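Local coordinates for protein short-chain type dehydrogenase/reductase (Mycobacterium ulcerans, PDB 3SVT) that probably catalyses NAD(P)-dependent oxidation or reduction of a still undefined substrate, as a member of the short-chain dehydrogenase/reductase family, at residues S21-G24 and K25-A29; T109-S113 and E114-R118; G148-S151 and I152-N156. All coordinates share one frame; numbering follows the deposited sequence.

Interaction 1 (S21-G24 and K25-A29)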
loop_
_atom_site.group_PDB
_atom_site.type_symbol
_atom_site.label_atom_id
_atom_site.label_comp_id
_atom_site.label_asym_id
_atom_site.label_seq_id
_atom_site.Cartn_x
_atom_site.Cartn_y
_atom_site.Cartn_z
ATOM N N SER B 21 -29.286 -6.396 -11.301
ATOM C CA SER B 21 -29.539 -6.689 -9.886
ATOM C C SER B 21 -28.451 -6.087 -8.990
ATOM O O SER B 21 -27.499 -5.479 -9.480
ATOM C CB SER B 21 -29.591 -8.194 -9.663
ATOM O OG SER B 21 -28.320 -8.741 -9.920
ATOM N N GLY B 22 -28.625 -6.244 -7.674
ATOM C CA GLY B 22 -27.633 -5.816 -6.684
ATOM C C GLY B 22 -27.085 -4.410 -6.883
ATOM O O GLY B 22 -27.832 -3.451 -7.121
ATOM N N ILE B 23 -25.764 -4.288 -6.829
ATOM C CA ILE B 23 -25.128 -2.977 -6.869
ATOM C C ILE B 23 -25.408 -2.216 -8.169
ATOM O O ILE B 23 -25.759 -1.037 -8.152
ATOM C CB ILE B 23 -23.606 -3.118 -6.654
ATOM C CG1 ILE B 23 -23.355 -3.576 -5.210
ATOM C CG2 ILE B 23 -22.886 -1.813 -6.970
ATOM C CD1 ILE B 23 -21.896 -3.780 -4.875
ATOM N N GLY B 24 -25.259 -2.892 -9.298
ATOM C CA GLY B 24 -25.499 -2.249 -10.575
ATOM C C GLY B 24 -26.889 -1.639 -10.690
ATOM O O GLY B 24 -27.041 -0.514 -11.185
ATOM N N LYS B 25 -27.906 -2.362 -10.242
ATOM C CA LYS B 25 -29.288 -1.859 -10.285
ATOM C C LYS B 25 -29.440 -0.582 -9.442
ATOM O O LYS B 25 -30.076 0.398 -9.870
ATOM C CB LYS B 25 -30.252 -2.948 -9.796
ATOM C CG LYS B 25 -31.740 -2.655 -9.868
ATOM C CD LYS B 25 -32.501 -3.918 -9.375
ATOM C CE LYS B 25 -33.986 -3.726 -9.197
ATOM N NZ LYS B 25 -34.607 -4.935 -8.515
ATOM N N GLY B 26 -28.830 -0.595 -8.260
ATOM C CA GLY B 26 -28.821 0.582 -7.392
ATOM C C GLY B 26 -28.111 1.774 -8.015
ATOM O O GLY B 26 -28.537 2.907 -7.858
ATOM N N VAL B 27 -27.010 1.523 -8.710
ATOM C CA VAL B 27 -26.279 2.602 -9.334
ATOM C C VAL B 27 -27.107 3.220 -10.477
ATOM O O VAL B 27 -27.193 4.449 -10.618
ATOM C CB VAL B 27 -24.891 2.119 -9.858
ATOM C CG1 VAL B 27 -24.284 3.178 -10.740
ATOM C CG2 VAL B 27 -23.949 1.752 -8.684
ATOM N N ALA B 28 -27.710 2.337 -11.275
ATOM C CA ALA B 28 -28.594 2.715 -12.354
ATOM C C ALA B 28 -29.813 3.493 -11.824
ATOM O O ALA B 28 -30.204 4.522 -12.384
ATOM C CB ALA B 28 -29.050 1.446 -13.121
ATOM N N ALA B 29 -30.375 3.004 -10.724
ATOM C CA ALA B 29 -31.507 3.663 -10.087
ATOM C C ALA B 29 -31.141 5.092 -9.723
ATOM O O ALA B 29 -31.865 6.038 -10.053
ATOM C CB ALA B 29 -31.936 2.906 -8.837
#
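Lys25 lies alongside Ser21 and Gly22 with its first carbons, its chain extended, and its side chain can be followed atom by atom. CB sits 3.6 Å from Gly22 O, so the base of the chain rests against the opening turn of the helix. CG stands anti to the backbone N (chi1 -175°), which sends the chain alongside Ser21; CD then passes Ser21 CA at 4.1 Å. Beyond CD the extended chain carries CE and NZ away from Ser21-Gly24, and NZ makes a long, weak ion pair with Glu54. The backbone of the same residue is tied in, as Lys25 N donates to Ser21 O at 3.2 Å. Gly26 N is hydrogen-bonded to Gly22 O, also at 3.2 Å. Residues 21-29 carry the turn from strand 13-17 into helix 22-33, the first beta-alpha-beta unit of a Rossmann fold. Gly22, Ile23 and Gly24 close the family's TGxxxGIG sequence, which in relatives cradles the cofactor's pyrophosphate beside the helix N-terminus. Gly22 takes a positive phi of 47°, a shape readily adopted where no CB is present. One turn on, Val27 N bonds to Ile23 O at 2.9 Å. The valine's CG2 comes within 3.4 Å of Ile23 O and reaches Ile23 CG2 at 4.1 Å, the two branched side chains meeting at a slant. Ala28 follows with its N bonded to Gly24 O and its CB beside that oxygen.

Interaction 2 (T109-S113 and E114-R118)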
loop_
_atom_site.group_PDB
_atom_site.type_symbol
_atom_site.label_atom_id
_atom_site.label_comp_id
_atom_site.label_asym_id
_atom_site.label_seq_id
_atom_site.Cartn_x
_atom_site.Cartn_y
_atom_site.Cartn_z
ATOM N N THR B 109 -5.072 -25.423 -2.772
ATOM C CA THR B 109 -4.595 -26.746 -3.171
ATOM C C THR B 109 -5.649 -27.648 -3.858
ATOM O O THR B 109 -5.290 -28.641 -4.505
ATOM C CB THR B 109 -4.009 -27.507 -1.946
ATOM O OG1 THR B 109 -4.917 -27.398 -0.860
ATOM C CG2 THR B 109 -2.682 -26.889 -1.497
ATOM N N GLN B 110 -6.932 -27.340 -3.709
ATOM C CA GLN B 110 -7.979 -28.158 -4.342
ATOM C C GLN B 110 -8.841 -27.364 -5.293
ATOM O O GLN B 110 -9.896 -27.831 -5.731
ATOM C CB GLN B 110 -8.873 -28.800 -3.272
ATOM C CG GLN B 110 -8.153 -29.821 -2.368
ATOM C CD GLN B 110 -8.013 -31.190 -3.019
ATOM O OE1 GLN B 110 -7.658 -31.289 -4.196
ATOM N NE2 GLN B 110 -8.315 -32.257 -2.264
ATOM N N VAL B 111 -8.395 -26.160 -5.626
ATOM C CA VAL B 111 -9.211 -25.256 -6.404
ATOM C C VAL B 111 -9.594 -25.887 -7.759
ATOM O O VAL B 111 -8.794 -26.549 -8.430
ATOM C CB VAL B 111 -8.500 -23.878 -6.578
ATOM C CG1 VAL B 111 -7.517 -23.933 -7.692
ATOM C CG2 VAL B 111 -9.491 -22.789 -6.830
ATOM N N ASP B 112 -10.852 -25.695 -8.125
ATOM C CA ASP B 112 -11.376 -26.125 -9.401
ATOM C C ASP B 112 -10.852 -25.173 -10.473
ATOM O O ASP B 112 -11.219 -23.995 -10.494
ATOM C CB ASP B 112 -12.900 -26.092 -9.346
ATOM C CG ASP B 112 -13.555 -26.548 -10.630
ATOM O OD1 ASP B 112 -13.042 -26.333 -11.737
ATOM O OD2 ASP B 112 -14.644 -27.092 -10.513
ATOM N N SER B 113 -9.989 -25.695 -11.348
ATOM C CA SER B 113 -9.303 -24.864 -12.333
ATOM C C SER B 113 -10.226 -24.290 -13.400
ATOM O O SER B 113 -10.017 -23.173 -13.882
ATOM C CB SER B 113 -8.180 -25.670 -12.972
ATOM O OG SER B 113 -7.271 -26.067 -11.970
ATOM N N GLU B 114 -11.261 -25.047 -13.770
ATOM C CA GLU B 114 -12.274 -24.524 -14.679
ATOM C C GLU B 114 -13.046 -23.348 -14.055
ATOM O O GLU B 114 -13.215 -22.299 -14.682
ATOM C CB GLU B 114 -13.239 -25.634 -15.073
ATOM C CG GLU B 114 -14.292 -25.185 -16.070
ATOM C CD GLU B 114 -13.767 -24.957 -17.471
ATOM O OE1 GLU B 114 -12.654 -25.423 -17.787
ATOM O OE2 GLU B 114 -14.495 -24.312 -18.262
ATOM N N ALA B 115 -13.497 -23.520 -12.820
ATOM C CA ALA B 115 -14.133 -22.410 -12.086
ATOM C C ALA B 115 -13.186 -21.200 -11.987
ATOM O O ALA B 115 -13.583 -20.065 -12.254
ATOM C CB ALA B 115 -14.538 -22.873 -10.693
ATOM N N TRP B 116 -11.929 -21.460 -11.610
ATOM C CA TRP B 116 -10.895 -20.419 -11.574
ATOM C C TRP B 116 -10.757 -19.676 -12.914
ATOM O O TRP B 116 -10.849 -18.441 -12.955
ATOM C CB TRP B 116 -9.556 -21.051 -11.195
ATOM C CG TRP B 116 -8.353 -20.144 -11.297
ATOM C CD1 TRP B 116 -7.651 -19.830 -12.431
ATOM C CD2 TRP B 116 -7.686 -19.480 -10.215
ATOM N NE1 TRP B 116 -6.598 -18.988 -12.121
ATOM C CE2 TRP B 116 -6.592 -18.762 -10.772
ATOM C CE3 TRP B 116 -7.893 -19.431 -8.827
ATOM C CZ2 TRP B 116 -5.724 -17.991 -9.991
ATOM C CZ3 TRP B 116 -7.014 -18.666 -8.052
ATOM C CH2 TRP B 116 -5.955 -17.952 -8.640
ATOM N N ARG B 117 -10.586 -20.435 -14.002
ATOM C CA ARG B 117 -10.430 -19.845 -15.329
ATOM C C ARG B 117 -11.638 -18.994 -15.736
ATOM O O ARG B 117 -11.448 -17.959 -16.371
ATOM C CB ARG B 117 -10.171 -20.921 -16.408
ATOM C CG ARG B 117 -8.749 -21.434 -16.448
ATOM C CD ARG B 117 -8.470 -22.301 -17.688
ATOM N NE ARG B 117 -9.300 -23.486 -17.699
ATOM C CZ ARG B 117 -9.038 -24.626 -17.040
ATOM N NH1 ARG B 117 -7.941 -24.777 -16.310
ATOM N NH2 ARG B 117 -9.878 -25.656 -17.136
ATOM N N ARG B 118 -12.866 -19.449 -15.415
ATOM C CA ARG B 118 -14.087 -18.677 -15.697
ATOM C C ARG B 118 -14.102 -17.345 -14.968
ATOM O O ARG B 118 -14.349 -16.273 -15.568
ATOM C CB ARG B 118 -15.368 -19.469 -15.334
#
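The first helical turn closes where Trp116 N bonds to Asp112 O at 2.9 Å and Arg117 N bonds to Ser113 O at 2.8 Å. Asp112 occupies the N-cap. With its CG anti to the backbone N (chi1 -179°), the carboxylate swings over the start of the helix, and OD1 accepts an almost straight bond from Ala115 N at 3.0 Å. The N-H arrives from above the carboxylate plane, 65° out of it. The methyl of Ala115 packs beside the same group, 3.8 Å from Asp112 CG. Just before the cap, Val111 CG2 reaches Trp116 CE3 at 4.2 Å, approaching the ring obliquely. Arg117 bends back at chi3 and turns one guanidinium face to Ser113 O, which lies over its centre, 3.5 Å from the plane. That pose is held from the side by Glu114, whose OE1 takes Arg117 NH2 in a salt bridge of 2.9 Å. The polar ends continue into the second subunit: Ser113 OG bonds to its Glu75, Trp116 NE1 to its Asn125, and Arg117 NH1 to its Tyr129. Apolar contact between Val111 at N' and Trp116 at N4, flanking the Asp112 N-cap, is the hydrophobic staple, here at the start of helix 113-140, consistent with the helix that builds a subunit interface in many members of this family.

Interaction 3 (G148-S151 and I152-N156)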
loop_
_atom_site.group_PDB
_atom_site.type_symbol
_atom_site.label_atom_id
_atom_site.label_comp_id
_atom_site.label_asym_id
_atom_site.label_seq_id
_atom_site.Cartn_x
_atom_site.Cartn_y
_atom_site.Cartn_z
ATOM N N GLY B 148 -14.781 1.365 -11.693
ATOM C CA GLY B 148 -14.768 -0.073 -11.570
ATOM C C GLY B 148 -15.147 -0.518 -10.178
ATOM O O GLY B 148 -14.626 0.001 -9.174
ATOM N N ILE B 149 -16.043 -1.492 -10.098
ATOM C CA ILE B 149 -16.407 -2.055 -8.790
ATOM C C ILE B 149 -15.578 -3.298 -8.474
ATOM O O ILE B 149 -15.725 -4.339 -9.107
ATOM C CB ILE B 149 -17.883 -2.411 -8.681
ATOM C CG1 ILE B 149 -18.756 -1.216 -9.088
ATOM C CG2 ILE B 149 -18.193 -2.892 -7.241
ATOM C CD1 ILE B 149 -18.635 -0.014 -8.187
ATOM N N SER B 150 -14.715 -3.167 -7.475
ATOM C CA SER B 150 -13.803 -4.225 -7.083
ATOM C C SER B 150 -14.372 -4.960 -5.857
ATOM O O SER B 150 -15.536 -5.311 -5.859
ATOM C CB SER B 150 -12.426 -3.620 -6.840
ATOM O OG SER B 150 -11.469 -4.576 -6.412
ATOM N N SER B 151 -13.556 -5.207 -4.834
ATOM C CA SER B 151 -14.003 -5.851 -3.597
ATOM C C SER B 151 -12.953 -5.717 -2.511
ATOM O O SER B 151 -11.756 -5.618 -2.787
ATOM C CB SER B 151 -14.239 -7.347 -3.801
ATOM O OG SER B 151 -14.583 -7.986 -2.571
ATOM N N ILE B 152 -13.402 -5.745 -1.257
ATOM C CA ILE B 152 -12.472 -5.868 -0.144
ATOM C C ILE B 152 -11.604 -7.149 -0.243
ATOM O O ILE B 152 -10.521 -7.220 0.340
ATOM C CB ILE B 152 -13.216 -5.861 1.192
ATOM C CG1 ILE B 152 -12.216 -5.792 2.361
ATOM C CG2 ILE B 152 -14.126 -7.083 1.281
ATOM C CD1 ILE B 152 -12.823 -5.238 3.641
ATOM N N ALA B 153 -12.076 -8.160 -0.964
ATOM C CA ALA B 153 -11.278 -9.342 -1.234
ATOM C C ALA B 153 -9.937 -8.997 -1.893
ATOM O O ALA B 153 -8.970 -9.729 -1.707
ATOM C CB ALA B 153 -12.068 -10.366 -2.065
ATOM N N ALA B 154 -9.871 -7.875 -2.619
ATOM C CA ALA B 154 -8.616 -7.366 -3.173
ATOM C C ALA B 154 -7.726 -6.667 -2.146
ATOM O O ALA B 154 -6.515 -6.674 -2.304
ATOM C CB ALA B 154 -8.886 -6.377 -4.402
ATOM N N SER B 155 -8.297 -6.033 -1.122
ATOM C CA SER B 155 -7.473 -5.258 -0.170
ATOM C C SER B 155 -7.041 -6.107 1.019
ATOM O O SER B 155 -6.007 -5.843 1.609
ATOM C CB SER B 155 -8.203 -4.012 0.342
ATOM O OG SER B 155 -9.429 -4.347 0.965
ATOM N N ASN B 156 -7.838 -7.117 1.353
ATOM C CA ASN B 156 -7.560 -7.993 2.487
ATOM C C ASN B 156 -7.755 -9.447 2.046
ATOM O O ASN B 156 -8.827 -9.799 1.549
ATOM C CB ASN B 156 -8.486 -7.636 3.678
ATOM C CG ASN B 156 -8.334 -6.169 4.138
ATOM O OD1 ASN B 156 -8.693 -5.229 3.404
ATOM N ND2 ASN B 156 -7.782 -5.975 5.343
#
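Ser151 O takes the N-H of Ala154 at 2.9 Å, the shortest hydrogen bond between the two segments. The bond spans three residues, as in a tight turn. The hydroxyl of the same serine supports the turn as an N-cap: Ser151 OG accepts from Ala153 N at 3.0 Å in a fairly straight bond. It can do so because OG points anti to the backbone N (chi1 176°), which carries it forward to the amide of Ala153. The methyl of Ala153 then lies 3.5 Å from Ser151 OG. These residues follow the end of strand 144-149 in the Rossmann sheet, where short-chain dehydrogenases carry their active-site serine ahead of a Tyr-x-x-x-Lys sequence. Tyr164 touches Ser151 and Lys168 touches Ser150, and by position Ser151 probably corresponds to that serine. Ser150 turns its hydroxyl toward another helix residue, Asp172, which bonds to it, while Ala154 CB approaches Ser150 OG at 3.7 Å. Further along the short, weakly bonded helix, Ile152 O holds two amides at once, Ser155 N and Asn156 N, each at 2.9 Å. Ser155 OG donates to Asn156 OD1 within the amide's carbonyl plane at 2.7 Å, which helps fix the rotation of the amide, and Asn156 ND2 on its other end is bonded to Met257 O.

Overall arrangement
The three local contacts follow one another along one Rossmann-type chain. Interaction 1, at the glycine-rich turn, and interaction 3, which spans the end of strand 144-149 and holds the probable active-site serine, have centres 18 Å apart, yet their nearest atoms come within about 4 Å without touching. That closeness is consistent with a family in which the cofactor runs from the glycine-rich turn toward the active-site serine. Interaction 2 stands apart: its centre lies 29 Å from that of interaction 1, the two on opposite sides of the chain's centre, and 20 Å from that of interaction 3. It opens helix 113-140, which leads into strand 144-149, and it faces a second subunit.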